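Local coordinates for glutaconate coenzyme a-transferase (Acidaminococcus fermentans, PDB 1POI), which catalyses the transfer of coenzyme A from acetyl-CoA to glutaconate, (R)-2-hydroxyglutarate and related acids during glutamate degradation by the hydroxyglutarate pathway, at residues A[19-27]-A[52-60]; A[65-73]-A[95-105]. All coordinates share one frame; numbering follows the deposited sequence.

Contact 1: A[19-27]-A[52-60]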
ATOM      1  N   HIS A  19      16.349 -35.734   9.091  1.00 11.07           N
ATOM      2  CA  HIS A  19      15.873 -35.024  10.272  1.00 14.94           C
ATOM      3  C   HIS A  19      15.213 -33.845   9.578  1.00 18.00           C
ATOM      4  O   HIS A  19      15.925 -33.011   8.992  1.00 18.16           O
ATOM      5  CB  HIS A  19      17.041 -34.480  11.098  1.00 14.21           C
ATOM      6  CG  HIS A  19      16.622 -33.664  12.285  1.00 14.73           C
ATOM      7  ND1 HIS A  19      16.007 -32.435  12.170  1.00 15.53           N
ATOM      8  CD2 HIS A  19      16.740 -33.903  13.618  1.00 13.98           C
ATOM      9  CE1 HIS A  19      15.764 -31.956  13.382  1.00 16.06           C
ATOM     10  NE2 HIS A  19      16.200 -32.828  14.276  1.00  7.25           N
ATOM     11  N   ILE A  20      13.879 -33.813   9.572  1.00 19.13           N
ATOM     12  CA  ILE A  20      13.133 -32.735   8.908  1.00 18.25           C
ATOM     13  C   ILE A  20      12.533 -31.763   9.907  1.00 17.37           C
ATOM     14  O   ILE A  20      12.514 -32.011  11.122  1.00 16.26           O
ATOM     15  CB  ILE A  20      11.922 -33.270   8.089  1.00 19.07           C
ATOM     16  CG1 ILE A  20      10.992 -34.074   8.994  1.00 18.11           C
ATOM     17  CG2 ILE A  20      12.373 -34.062   6.890  1.00 17.29           C
ATOM     18  CD1 ILE A  20       9.707 -34.429   8.327  1.00 22.11           C
ATOM     19  N   ALA A  21      12.067 -30.640   9.372  1.00 16.84           N
ATOM     20  CA  ALA A  21      11.390 -29.611  10.151  1.00 15.53           C
ATOM     21  C   ALA A  21      10.278 -29.025   9.250  1.00 15.92           C
ATOM     22  O   ALA A  21      10.497 -28.680   8.070  1.00 10.43           O
ATOM     23  CB  ALA A  21      12.365 -28.541  10.613  1.00 13.35           C
ATOM     24  N   LEU A  22       9.061 -29.023   9.784  1.00 17.43           N
ATOM     25  CA  LEU A  22       7.906 -28.518   9.050  1.00 18.74           C
ATOM     26  C   LEU A  22       7.491 -27.169   9.621  1.00 18.29           C
ATOM     27  O   LEU A  22       7.432 -26.995  10.844  1.00 15.65           O
ATOM     28  CB  LEU A  22       6.747 -29.525   9.130  1.00 18.04           C
ATOM     29  CG  LEU A  22       7.015 -30.902   8.491  1.00 19.34           C
ATOM     30  CD1 LEU A  22       6.031 -31.916   8.998  1.00 20.18           C
ATOM     31  CD2 LEU A  22       6.975 -30.845   6.971  1.00 13.79           C
ATOM     32  N   GLY A  23       7.269 -26.208   8.731  1.00 17.19           N
ATOM     33  CA  GLY A  23       6.852 -24.886   9.154  1.00 20.77           C
ATOM     34  C   GLY A  23       5.406 -24.798   9.626  1.00 21.83           C
ATOM     35  O   GLY A  23       4.737 -25.833   9.770  1.00 24.49           O
ATOM     36  N   GLY A  24       4.947 -23.573   9.912  1.00 19.46           N
ATOM     37  CA  GLY A  24       3.579 -23.337  10.346  1.00 14.84           C
ATOM     38  C   GLY A  24       3.307 -23.633  11.800  1.00 14.33           C
ATOM     39  O   GLY A  24       4.125 -24.249  12.464  1.00 14.75           O
ATOM     40  N   PHE A  25       2.144 -23.202  12.284  1.00 15.95           N
ATOM     41  CA  PHE A  25       1.726 -23.382  13.674  1.00 15.26           C
ATOM     42  C   PHE A  25       0.342 -24.015  13.646  1.00 16.10           C
ATOM     43  O   PHE A  25      -0.586 -23.411  13.133  1.00 17.28           O
ATOM     44  CB  PHE A  25       1.645 -22.018  14.365  1.00 13.40           C
ATOM     45  CG  PHE A  25       1.626 -22.080  15.873  1.00  7.78           C
ATOM     46  CD1 PHE A  25       0.479 -22.455  16.559  1.00  6.75           C
ATOM     47  CD2 PHE A  25       2.753 -21.736  16.605  1.00  2.34           C
ATOM     48  CE1 PHE A  25       0.456 -22.488  17.955  1.00  3.44           C
ATOM     49  CE2 PHE A  25       2.741 -21.764  17.992  1.00  2.38           C
ATOM     50  CZ  PHE A  25       1.589 -22.143  18.665  1.00  6.84           C
ATOM     51  N   THR A  26       0.222 -25.209  14.234  1.00 16.72           N
ATOM     52  CA  THR A  26      -1.016 -26.008  14.304  1.00 17.13           C
ATOM     53  C   THR A  26      -1.970 -25.932  13.094  1.00 15.86           C
ATOM     54  O   THR A  26      -1.732 -26.616  12.087  1.00 17.29           O
ATOM     55  CB  THR A  26      -1.736 -25.866  15.672  1.00 15.38           C
ATOM     56  OG1 THR A  26      -2.108 -24.507  15.894  1.00 21.77           O
ATOM     57  CG2 THR A  26      -0.808 -26.289  16.788  1.00 12.80           C
ATOM     58  N   THR A  27      -3.061 -25.173  13.179  1.00 16.07           N
ATOM     59  CA  THR A  27      -3.963 -25.047  12.023  1.00 15.89           C
ATOM     60  C   THR A  27      -3.677 -23.771  11.240  1.00 15.89           C
ATOM     61  O   THR A  27      -4.518 -23.321  10.463  1.00 18.73           O
ATOM     62  CB  THR A  27      -5.447 -25.022  12.405  1.00 14.35           C
ATOM     63  OG1 THR A  27      -5.718 -23.863  13.205  1.00 18.06           O
ATOM     64  CG2 THR A  27      -5.821 -26.262  13.169  1.00 17.28           C
ATOM     65  N   ALA A  52       4.749 -26.638  17.284  1.00 18.21           N
ATOM     66  CA  ALA A  52       3.305 -26.630  17.540  1.00 14.73           C
ATOM     67  C   ALA A  52       2.741 -27.416  16.360  1.00 15.20           C
ATOM     68  O   ALA A  52       2.371 -26.849  15.324  1.00 12.19           O
ATOM     69  CB  ALA A  52       2.775 -25.232  17.551  1.00 13.98           C
ATOM     70  N   ALA A  53       2.720 -28.735  16.532  1.00 17.17           N
ATOM     71  CA  ALA A  53       2.296 -29.669  15.502  1.00 18.17           C
ATOM     72  C   ALA A  53       0.802 -29.917  15.353  1.00 17.76           C
ATOM     73  O   ALA A  53       0.052 -29.957  16.329  1.00 16.72           O
ATOM     74  CB  ALA A  53       3.029 -30.987  15.692  1.00 20.49           C
ATOM     75  N   GLY A  54       0.398 -30.174  14.118  1.00 15.27           N
ATOM     76  CA  GLY A  54      -0.999 -30.433  13.854  1.00 19.92           C
ATOM     77  C   GLY A  54      -1.262 -31.719  13.099  1.00 19.60           C
ATOM     78  O   GLY A  54      -0.621 -32.736  13.327  1.00 20.60           O
ATOM     79  N   GLY A  55      -2.162 -31.653  12.132  1.00 20.61           N
ATOM     80  CA  GLY A  55      -2.502 -32.848  11.382  1.00 22.53           C
ATOM     81  C   GLY A  55      -1.355 -33.347  10.550  1.00 22.11           C
ATOM     82  O   GLY A  55      -1.314 -34.515  10.178  1.00 24.37           O
ATOM     83  N   ASP A  56      -0.431 -32.442  10.244  1.00 24.70           N
ATOM     84  CA  ASP A  56       0.750 -32.757   9.446  1.00 22.66           C
ATOM     85  C   ASP A  56       1.583 -33.895  10.093  1.00 21.96           C
ATOM     86  O   ASP A  56       1.689 -34.983   9.529  1.00 23.11           O
ATOM     87  CB  ASP A  56       1.567 -31.470   9.131  1.00 20.77           C
ATOM     88  CG  ASP A  56       1.959 -30.631  10.400  1.00 24.82           C
ATOM     89  OD1 ASP A  56       1.306 -30.689  11.471  1.00 20.48           O
ATOM     90  OD2 ASP A  56       2.958 -29.877  10.314  1.00 25.58           O
ATOM     91  N   TRP A  57       2.075 -33.705  11.310  1.00 19.48           N
ATOM     92  CA  TRP A  57       2.841 -34.758  11.941  1.00 18.94           C
ATOM     93  C   TRP A  57       1.970 -35.949  12.283  1.00 21.37           C
ATOM     94  O   TRP A  57       2.471 -37.062  12.440  1.00 24.42           O
ATOM     95  CB  TRP A  57       3.581 -34.253  13.175  1.00 20.91           C
ATOM     96  CG  TRP A  57       4.832 -33.525  12.800  1.00 23.85           C
ATOM     97  CD1 TRP A  57       4.978 -32.175  12.628  1.00 22.85           C
ATOM     98  CD2 TRP A  57       6.094 -34.112  12.444  1.00 24.91           C
ATOM     99  NE1 TRP A  57       6.241 -31.888  12.174  1.00 26.14           N
ATOM    100  CE2 TRP A  57       6.952 -33.056  12.053  1.00 26.42           C
ATOM    101  CE3 TRP A  57       6.579 -35.431  12.414  1.00 22.13           C
ATOM    102  CZ2 TRP A  57       8.278 -33.276  11.631  1.00 23.85           C
ATOM    103  CZ3 TRP A  57       7.887 -35.648  11.996  1.00 23.09           C
ATOM    104  CH2 TRP A  57       8.725 -34.572  11.611  1.00 21.13           C
ATOM    105  N   ASP A  58       0.663 -35.739  12.382  1.00 21.71           N
ATOM    106  CA  ASP A  58      -0.224 -36.853  12.687  1.00 19.43           C
ATOM    107  C   ASP A  58      -0.262 -37.779  11.504  1.00 18.87           C
ATOM    108  O   ASP A  58      -0.163 -38.992  11.645  1.00 20.06           O
ATOM    109  CB  ASP A  58      -1.635 -36.395  12.968  1.00 20.13           C
ATOM    110  CG  ASP A  58      -2.404 -37.398  13.781  1.00 24.32           C
ATOM    111  OD1 ASP A  58      -1.888 -37.772  14.850  1.00 26.16           O
ATOM    112  OD2 ASP A  58      -3.519 -37.808  13.372  1.00 24.94           O
ATOM    113  N   MET A  59      -0.396 -37.213  10.320  1.00 19.18           N
ATOM    114  CA  MET A  59      -0.450 -38.038   9.143  1.00 19.94           C
ATOM    115  C   MET A  59       0.826 -38.861   8.964  1.00 22.79           C
ATOM    116  O   MET A  59       0.746 -40.067   8.728  1.00 25.14           O
ATOM    117  CB  MET A  59      -0.801 -37.193   7.933  1.00 20.78           C
ATOM    118  CG  MET A  59      -2.213 -36.618   8.038  1.00 20.49           C
ATOM    119  SD  MET A  59      -2.643 -35.736   6.550  1.00 28.81           S
ATOM    120  CE  MET A  59      -3.078 -37.041   5.496  1.00 25.60           C
ATOM    121  N   LEU A  60       1.989 -38.244   9.174  1.00 22.61           N
ATOM    122  CA  LEU A  60       3.272 -38.941   9.055  1.00 21.23           C
ATOM    123  C   LEU A  60       3.360 -40.074  10.086  1.00 20.92           C
ATOM    124  O   LEU A  60       3.683 -41.209   9.739  1.00 21.52           O
ATOM    125  CB  LEU A  60       4.442 -37.969   9.254  1.00 21.19           C
ATOM    126  CG  LEU A  60       4.615 -36.859   8.210  1.00 22.10           C
ATOM    127  CD1 LEU A  60       5.731 -35.894   8.620  1.00 14.61           C
ATOM    128  CD2 LEU A  60       4.869 -37.466   6.832  1.00 17.31           C
TER
HETATM  129  O   HOH W   1       8.194 -29.645  12.470  1.00 17.57           O
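Leu22 sends its CD1 methyl over one face of the Trp57 indole, 3.2 Å from NE1, toward the rim of the ring system. Its CG lies anti to the carbonyl carbon (chi1 -63°), which, with CB already facing the helix, helps bring CD1 over the indole. Leu60, one helical turn after Asp56, brings CD1 over the same indole face and 4.0 Å from Leu22 CD1, so two leucine methyls share that face. Ile20, two residues back on the strand and also turned to the helix, extends CG1 and CD1 past the six-membered ring; its CD1 lies 3.4 Å from Trp57 CH2 in an oblique approach. Branched aliphatic chains suit a broad, flat ring because their methyls can spread over it. The indole N-H is buried but not wasted: a water accepts from Trp57 NE1 at 3.0 Å and from Leu22 N as well, tying the ring to the strand.

Farther along, alanine's single methyl fits over the Phe25 ring: Ala52 CB sits 3.3 Å from the centroid, 6° off the normal, a CH-pi contact. Thr26 N donates to Ala52 O at 2.9 Å, coming from above the carbonyl plane.

Asp56, near the helix start, has CG between the backbone N and carbonyl carbon (chi1 54°), so OD1 can reach back to accept from Gly54 N, the N-cap residue, at 2.8 Å; OD2 forms a salt bridge with Lys30. Strand 19-22 facing helix 55-62, with Gly23-Gly24 following the strand and Gly54 at the helix N-cap, is the alpha/beta layering of the open, parallel-sheet CoA-transferase fold.

Contact 2: A[65-73]-A[95-105]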
ATOM      1  N   ARG A  65       5.722 -43.241   9.332  1.00 15.64           N
ATOM      2  CA  ARG A  65       6.919 -42.648   8.730  1.00 13.93           C
ATOM      3  C   ARG A  65       7.867 -41.937   9.707  1.00 13.40           C
ATOM      4  O   ARG A  65       8.766 -41.225   9.265  1.00 17.93           O
ATOM      5  CB  ARG A  65       6.556 -41.639   7.636  1.00 11.55           C
ATOM      6  CG  ARG A  65       5.495 -42.069   6.666  1.00 10.94           C
ATOM      7  CD  ARG A  65       5.919 -43.148   5.715  1.00  2.00           C
ATOM      8  NE  ARG A  65       4.789 -43.544   4.859  1.00  4.82           N
ATOM      9  CZ  ARG A  65       4.653 -43.189   3.581  1.00  6.07           C
ATOM     10  NH1 ARG A  65       5.572 -42.435   2.998  1.00  9.26           N
ATOM     11  NH2 ARG A  65       3.587 -43.555   2.883  1.00  5.02           N
ATOM     12  N   VAL A  66       7.737 -42.161  11.003  1.00 11.70           N
ATOM     13  CA  VAL A  66       8.594 -41.457  11.941  1.00 14.55           C
ATOM     14  C   VAL A  66       9.348 -42.397  12.881  1.00 17.88           C
ATOM     15  O   VAL A  66       8.738 -43.176  13.629  1.00 19.27           O
ATOM     16  CB  VAL A  66       7.762 -40.406  12.730  1.00 15.92           C
ATOM     17  CG1 VAL A  66       8.595 -39.731  13.786  1.00 19.59           C
ATOM     18  CG2 VAL A  66       7.204 -39.357  11.771  1.00 15.53           C
ATOM     19  N   LYS A  67      10.679 -42.290  12.842  1.00 17.91           N
ATOM     20  CA  LYS A  67      11.602 -43.122  13.627  1.00 14.25           C
ATOM     21  C   LYS A  67      11.661 -42.614  15.054  1.00 14.62           C
ATOM     22  O   LYS A  67      11.547 -43.373  16.005  1.00 15.69           O
ATOM     23  CB  LYS A  67      12.983 -43.074  12.960  1.00 16.55           C
ATOM     24  CG  LYS A  67      13.991 -44.114  13.435  1.00 19.65           C
ATOM     25  CD  LYS A  67      15.310 -44.062  12.638  1.00 18.27           C
ATOM     26  CE  LYS A  67      16.156 -42.830  12.981  1.00 22.99           C
ATOM     27  NZ  LYS A  67      17.565 -42.887  12.419  1.00 24.59           N
ATOM     28  N   ALA A  68      11.812 -41.305  15.192  1.00 16.76           N
ATOM     29  CA  ALA A  68      11.853 -40.649  16.491  1.00 16.85           C
ATOM     30  C   ALA A  68      11.180 -39.298  16.283  1.00 18.62           C
ATOM     31  O   ALA A  68      11.379 -38.645  15.241  1.00 20.37           O
ATOM     32  CB  ALA A  68      13.283 -40.459  16.939  1.00 18.73           C
ATOM     33  N   TYR A  69      10.393 -38.881  17.264  1.00 17.66           N
ATOM     34  CA  TYR A  69       9.654 -37.630  17.186  1.00 17.18           C
ATOM     35  C   TYR A  69       9.935 -36.821  18.446  1.00 18.00           C
ATOM     36  O   TYR A  69       9.793 -37.344  19.564  1.00 17.21           O
ATOM     37  CB  TYR A  69       8.170 -37.983  17.078  1.00 18.92           C
ATOM     38  CG  TYR A  69       7.203 -36.835  17.075  1.00 21.42           C
ATOM     39  CD1 TYR A  69       7.208 -35.875  16.050  1.00 20.42           C
ATOM     40  CD2 TYR A  69       6.250 -36.722  18.089  1.00 21.52           C
ATOM     41  CE1 TYR A  69       6.276 -34.833  16.044  1.00 20.40           C
ATOM     42  CE2 TYR A  69       5.326 -35.697  18.092  1.00 21.60           C
ATOM     43  CZ  TYR A  69       5.335 -34.757  17.074  1.00 20.70           C
ATOM     44  OH  TYR A  69       4.388 -33.762  17.100  1.00 20.97           O
ATOM     45  N   ILE A  70      10.403 -35.579  18.262  1.00 15.43           N
ATOM     46  CA  ILE A  70      10.736 -34.693  19.387  1.00 15.91           C
ATOM     47  C   ILE A  70       9.478 -33.844  19.591  1.00 16.82           C
ATOM     48  O   ILE A  70       9.119 -33.014  18.754  1.00 18.00           O
ATOM     49  CB  ILE A  70      12.031 -33.812  19.102  1.00 15.34           C
ATOM     50  CG1 ILE A  70      13.164 -34.652  18.470  1.00  9.17           C
ATOM     51  CG2 ILE A  70      12.558 -33.200  20.405  1.00 12.13           C
ATOM     52  CD1 ILE A  70      13.563 -35.897  19.243  1.00  2.00           C
ATOM     53  N   ASN A  71       8.874 -33.989  20.754  1.00 15.39           N
ATOM     54  CA  ASN A  71       7.594 -33.366  21.014  1.00 18.01           C
ATOM     55  C   ASN A  71       7.396 -32.337  22.124  1.00 19.83           C
ATOM     56  O   ASN A  71       7.942 -32.460  23.246  1.00 15.07           O
ATOM     57  CB  ASN A  71       6.590 -34.503  21.232  1.00 19.41           C
ATOM     58  CG  ASN A  71       5.174 -34.029  21.255  1.00 19.76           C
ATOM     59  OD1 ASN A  71       4.606 -33.715  20.203  1.00 17.61           O
ATOM     60  ND2 ASN A  71       4.592 -33.950  22.451  1.00 14.69           N
ATOM     61  N   CYS A  72       6.521 -31.372  21.816  1.00 20.56           N
ATOM     62  CA  CYS A  72       6.135 -30.316  22.760  1.00 18.97           C
ATOM     63  C   CYS A  72       4.609 -30.180  22.820  1.00 17.30           C
ATOM     64  O   CYS A  72       4.055 -30.022  23.909  1.00 18.08           O
ATOM     65  CB  CYS A  72       6.791 -28.970  22.436  1.00 13.05           C
ATOM     66  SG  CYS A  72       6.352 -28.202  20.859  1.00 14.40           S
ATOM     67  N   TYR A  73       3.943 -30.365  21.676  1.00 16.33           N
ATOM     68  CA  TYR A  73       2.492 -30.252  21.564  1.00 14.62           C
ATOM     69  C   TYR A  73       2.013 -30.766  20.200  1.00 18.07           C
ATOM     70  O   TYR A  73       2.575 -30.382  19.157  1.00 18.64           O
ATOM     71  CB  TYR A  73       2.105 -28.767  21.741  1.00 15.25           C
ATOM     72  CG  TYR A  73       0.659 -28.423  21.465  1.00 11.39           C
ATOM     73  CD1 TYR A  73       0.230 -28.111  20.172  1.00 10.64           C
ATOM     74  CD2 TYR A  73      -0.286 -28.456  22.486  1.00 12.25           C
ATOM     75  CE1 TYR A  73      -1.108 -27.849  19.890  1.00 12.43           C
ATOM     76  CE2 TYR A  73      -1.627 -28.196  22.225  1.00 14.02           C
ATOM     77  CZ  TYR A  73      -2.033 -27.896  20.922  1.00 17.73           C
ATOM     78  OH  TYR A  73      -3.373 -27.679  20.665  1.00 23.26           O
ATOM     79  N   LEU A  95       5.867 -45.756  18.709  1.00 12.88           N
ATOM     80  CA  LEU A  95       6.534 -44.518  18.291  1.00 11.72           C
ATOM     81  C   LEU A  95       7.605 -44.120  19.305  1.00 12.68           C
ATOM     82  O   LEU A  95       7.343 -44.144  20.518  1.00 11.07           O
ATOM     83  CB  LEU A  95       5.499 -43.390  18.185  1.00 10.80           C
ATOM     84  CG  LEU A  95       5.958 -41.936  18.026  1.00  8.45           C
ATOM     85  CD1 LEU A  95       6.426 -41.706  16.580  1.00  3.95           C
ATOM     86  CD2 LEU A  95       4.815 -40.977  18.416  1.00  2.00           C
ATOM     87  N   THR A  96       8.812 -43.822  18.808  1.00 14.00           N
ATOM     88  CA  THR A  96       9.946 -43.391  19.649  1.00 14.23           C
ATOM     89  C   THR A  96       9.718 -41.891  19.837  1.00 10.21           C
ATOM     90  O   THR A  96       9.776 -41.127  18.863  1.00  6.53           O
ATOM     91  CB  THR A  96      11.343 -43.549  18.927  1.00 16.72           C
ATOM     92  OG1 THR A  96      11.450 -44.815  18.263  1.00 20.11           O
ATOM     93  CG2 THR A  96      12.464 -43.440  19.934  1.00 17.32           C
ATOM     94  N   MET A  97       9.566 -41.440  21.072  1.00 10.54           N
ATOM     95  CA  MET A  97       9.286 -40.019  21.274  1.00 14.69           C
ATOM     96  C   MET A  97       9.847 -39.337  22.513  1.00 13.59           C
ATOM     97  O   MET A  97       9.774 -39.872  23.623  1.00 13.37           O
ATOM     98  CB  MET A  97       7.764 -39.816  21.271  1.00 21.35           C
ATOM     99  CG  MET A  97       7.308 -38.385  21.498  1.00 25.97           C
ATOM    100  SD  MET A  97       5.556 -38.280  21.658  1.00 29.23           S
ATOM    101  CE  MET A  97       5.450 -38.248  23.399  1.00 26.11           C
ATOM    102  N   GLU A  98      10.327 -38.112  22.326  1.00 13.34           N
ATOM    103  CA  GLU A  98      10.863 -37.318  23.430  1.00 15.45           C
ATOM    104  C   GLU A  98       9.953 -36.102  23.652  1.00 17.10           C
ATOM    105  O   GLU A  98       9.322 -35.609  22.722  1.00 16.45           O
ATOM    106  CB  GLU A  98      12.291 -36.845  23.116  1.00 13.40           C
ATOM    107  CG  GLU A  98      13.036 -36.265  24.303  1.00 17.24           C
ATOM    108  CD  GLU A  98      12.987 -37.155  25.550  1.00 20.54           C
ATOM    109  OE1 GLU A  98      11.998 -37.083  26.296  1.00 22.13           O
ATOM    110  OE2 GLU A  98      13.939 -37.919  25.806  1.00 21.65           O
ATOM    111  N   ASP A  99       9.874 -35.645  24.891  1.00 18.09           N
ATOM    112  CA  ASP A  99       9.083 -34.484  25.249  1.00 19.12           C
ATOM    113  C   ASP A  99       9.965 -33.382  25.781  1.00 20.73           C
ATOM    114  O   ASP A  99      10.709 -33.587  26.741  1.00 21.03           O
ATOM    115  CB  ASP A  99       8.125 -34.807  26.396  1.00 21.31           C
ATOM    116  CG  ASP A  99       6.780 -35.269  25.931  1.00 21.28           C
ATOM    117  OD1 ASP A  99       6.218 -34.679  24.968  1.00 19.84           O
ATOM    118  OD2 ASP A  99       6.288 -36.228  26.561  1.00 21.12           O
ATOM    119  N   TYR A 100       9.846 -32.211  25.175  1.00 22.95           N
ATOM    120  CA  TYR A 100      10.537 -31.003  25.626  1.00 24.44           C
ATOM    121  C   TYR A 100       9.391 -29.985  25.735  1.00 22.63           C
ATOM    122  O   TYR A 100       8.323 -30.168  25.137  1.00 20.23           O
ATOM    123  CB  TYR A 100      11.550 -30.471  24.586  1.00 26.45           C
ATOM    124  CG  TYR A 100      12.885 -31.197  24.501  1.00 28.21           C
ATOM    125  CD1 TYR A 100      13.814 -31.139  25.545  1.00 27.32           C
ATOM    126  CD2 TYR A 100      13.224 -31.929  23.370  1.00 27.34           C
ATOM    127  CE1 TYR A 100      15.044 -31.795  25.458  1.00 24.08           C
ATOM    128  CE2 TYR A 100      14.448 -32.585  23.281  1.00 27.68           C
ATOM    129  CZ  TYR A 100      15.348 -32.515  24.323  1.00 26.00           C
ATOM    130  OH  TYR A 100      16.541 -33.185  24.216  1.00 23.62           O
ATOM    131  N   SER A 101       9.605 -28.934  26.511  1.00 22.42           N
ATOM    132  CA  SER A 101       8.632 -27.861  26.648  1.00 17.55           C
ATOM    133  C   SER A 101       8.668 -27.176  25.278  1.00 18.51           C
ATOM    134  O   SER A 101       9.703 -27.188  24.617  1.00 21.55           O
ATOM    135  CB  SER A 101       9.116 -26.873  27.701  1.00 13.72           C
ATOM    136  OG  SER A 101       9.919 -25.874  27.092  1.00 11.56           O
ATOM    137  N   GLN A 102       7.571 -26.550  24.868  1.00 18.97           N
ATOM    138  CA  GLN A 102       7.507 -25.873  23.574  1.00 18.98           C
ATOM    139  C   GLN A 102       8.500 -24.719  23.446  1.00 20.09           C
ATOM    140  O   GLN A 102       9.057 -24.461  22.372  1.00 20.37           O
ATOM    141  CB  GLN A 102       6.096 -25.360  23.348  1.00 21.00           C
ATOM    142  CG  GLN A 102       5.856 -24.742  22.003  1.00 23.57           C
ATOM    143  CD  GLN A 102       4.389 -24.455  21.796  1.00 29.12           C
ATOM    144  OE1 GLN A 102       3.586 -25.368  21.638  1.00 33.99           O
ATOM    145  NE2 GLN A 102       4.032 -23.178  21.788  1.00 26.58           N
ATOM    146  N   ASP A 103       8.726 -24.035  24.556  1.00 21.03           N
ATOM    147  CA  ASP A 103       9.638 -22.899  24.597  1.00 19.79           C
ATOM    148  C   ASP A 103      11.010 -23.357  24.138  1.00 18.13           C
ATOM    149  O   ASP A 103      11.591 -22.790  23.201  1.00 15.62           O
ATOM    150  CB  ASP A 103       9.681 -22.369  26.025  1.00 18.36           C
ATOM    151  CG  ASP A 103       8.292 -22.240  26.623  1.00 19.07           C
ATOM    152  OD1 ASP A 103       7.390 -21.759  25.895  1.00 20.38           O
ATOM    153  OD2 ASP A 103       8.090 -22.648  27.787  1.00 14.10           O
ATOM    154  N   VAL A 104      11.462 -24.463  24.724  1.00 17.02           N
ATOM    155  CA  VAL A 104      12.756 -25.041  24.389  1.00 14.88           C
ATOM    156  C   VAL A 104      12.822 -25.437  22.917  1.00 14.84           C
ATOM    157  O   VAL A 104      13.825 -25.178  22.270  1.00 19.14           O
ATOM    158  CB  VAL A 104      13.082 -26.229  25.301  1.00 14.64           C
ATOM    159  CG1 VAL A 104      14.304 -26.985  24.814  1.00 17.61           C
ATOM    160  CG2 VAL A 104      13.320 -25.738  26.690  1.00 16.17           C
ATOM    161  N   ILE A 105      11.759 -26.020  22.374  1.00 12.42           N
ATOM    162  CA  ILE A 105      11.751 -26.404  20.971  1.00 11.58           C
ATOM    163  C   ILE A 105      11.928 -25.202  20.032  1.00 11.95           C
ATOM    164  O   ILE A 105      12.711 -25.245  19.087  1.00  8.85           O
ATOM    165  CB  ILE A 105      10.454 -27.141  20.604  1.00 13.30           C
ATOM    166  CG1 ILE A 105      10.387 -28.489  21.325  1.00 11.97           C
ATOM    167  CG2 ILE A 105      10.357 -27.328  19.066  1.00 13.00           C
ATOM    168  CD1 ILE A 105      11.057 -29.614  20.586  1.00  7.18           C
TER
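Asn71 and Asp99 stand side by side on neighbouring strands and point the same way. Asn71 ND2 gives an almost straight hydrogen bond to Asp99 OD1 (3.1 Å, 177°), which lies in the plane of the amide, while amide and carboxylate planes are turned 58° apart. An amide suits this place because ND2 has two hydrogens to give: it also bonds to the backbone of a neighbouring subunit. The other oxygen, Asp99 OD2, forms a salt bridge with a basic side chain and a hydrogen bond with an aromatic one, both of a neighbouring subunit, so the pair faces a protein interface.

On the same face, Tyr69 and Met97 run alongside each other. With CG anti to the backbone N in both, Met97 CG packs 3.9 Å from Tyr69 CD2, and the methionine chain, extended through chi1 and chi2, carries the sulfur to the ring edge, a Met-aromatic contact; the phenol OH bonds to Thr74.

These side chains stand on strands 66-71 and 96-99, adjacent parallel strands of the Rossmann-like sheet, with 96-99 outermost within the chain. Their ladder includes Glu98 N to Tyr69 O (2.9 Å) and Tyr100 N to Asn71 O (2.7 Å). At its start Thr96 OG1 donates to Lys67 O at 2.7 Å, a side-chain bond where the chain turns a corner.

The opposite face carries Ile70. Its CG2 meets the edge of the Tyr100 ring, near the ring plane, 3.3 Å from CD2, and Ile105 CD1 touches the same methyl at 3.9 Å. Glu98, also on this face, turns its carboxylate away to Lys150, Arg140 and Gly134 N. Cys72, compact enough to fit against the start of helix 102-114, lays CB 3.4 Å from Gln102 CA, while Ser101 OG caps that helix by accepting from Val104 N.

Overall arrangement
Both contacts are buried. Contact 1, near the centre of the chain, joins an inner strand and the loop after it to a helix and the short strand before it; contact 2, with several partly exposed residues at its start, pairs strand 66-71 with the strand that is outermost within this chain. The first relies mainly on apolar chains around an indole, whereas the second rests on a backbone ladder, and its polar Asn71-Asp99 pair bonds to a neighbouring subunit, which contact 1 meets by packing at Phe25 to Thr27. Helix 55-62 leads into strand 66-71, and Val66 touches both Trp57 and Leu60. Ala53 N probably bonds to Tyr73 O (3.1 Å), and Thr26 packs against the Tyr73 ring.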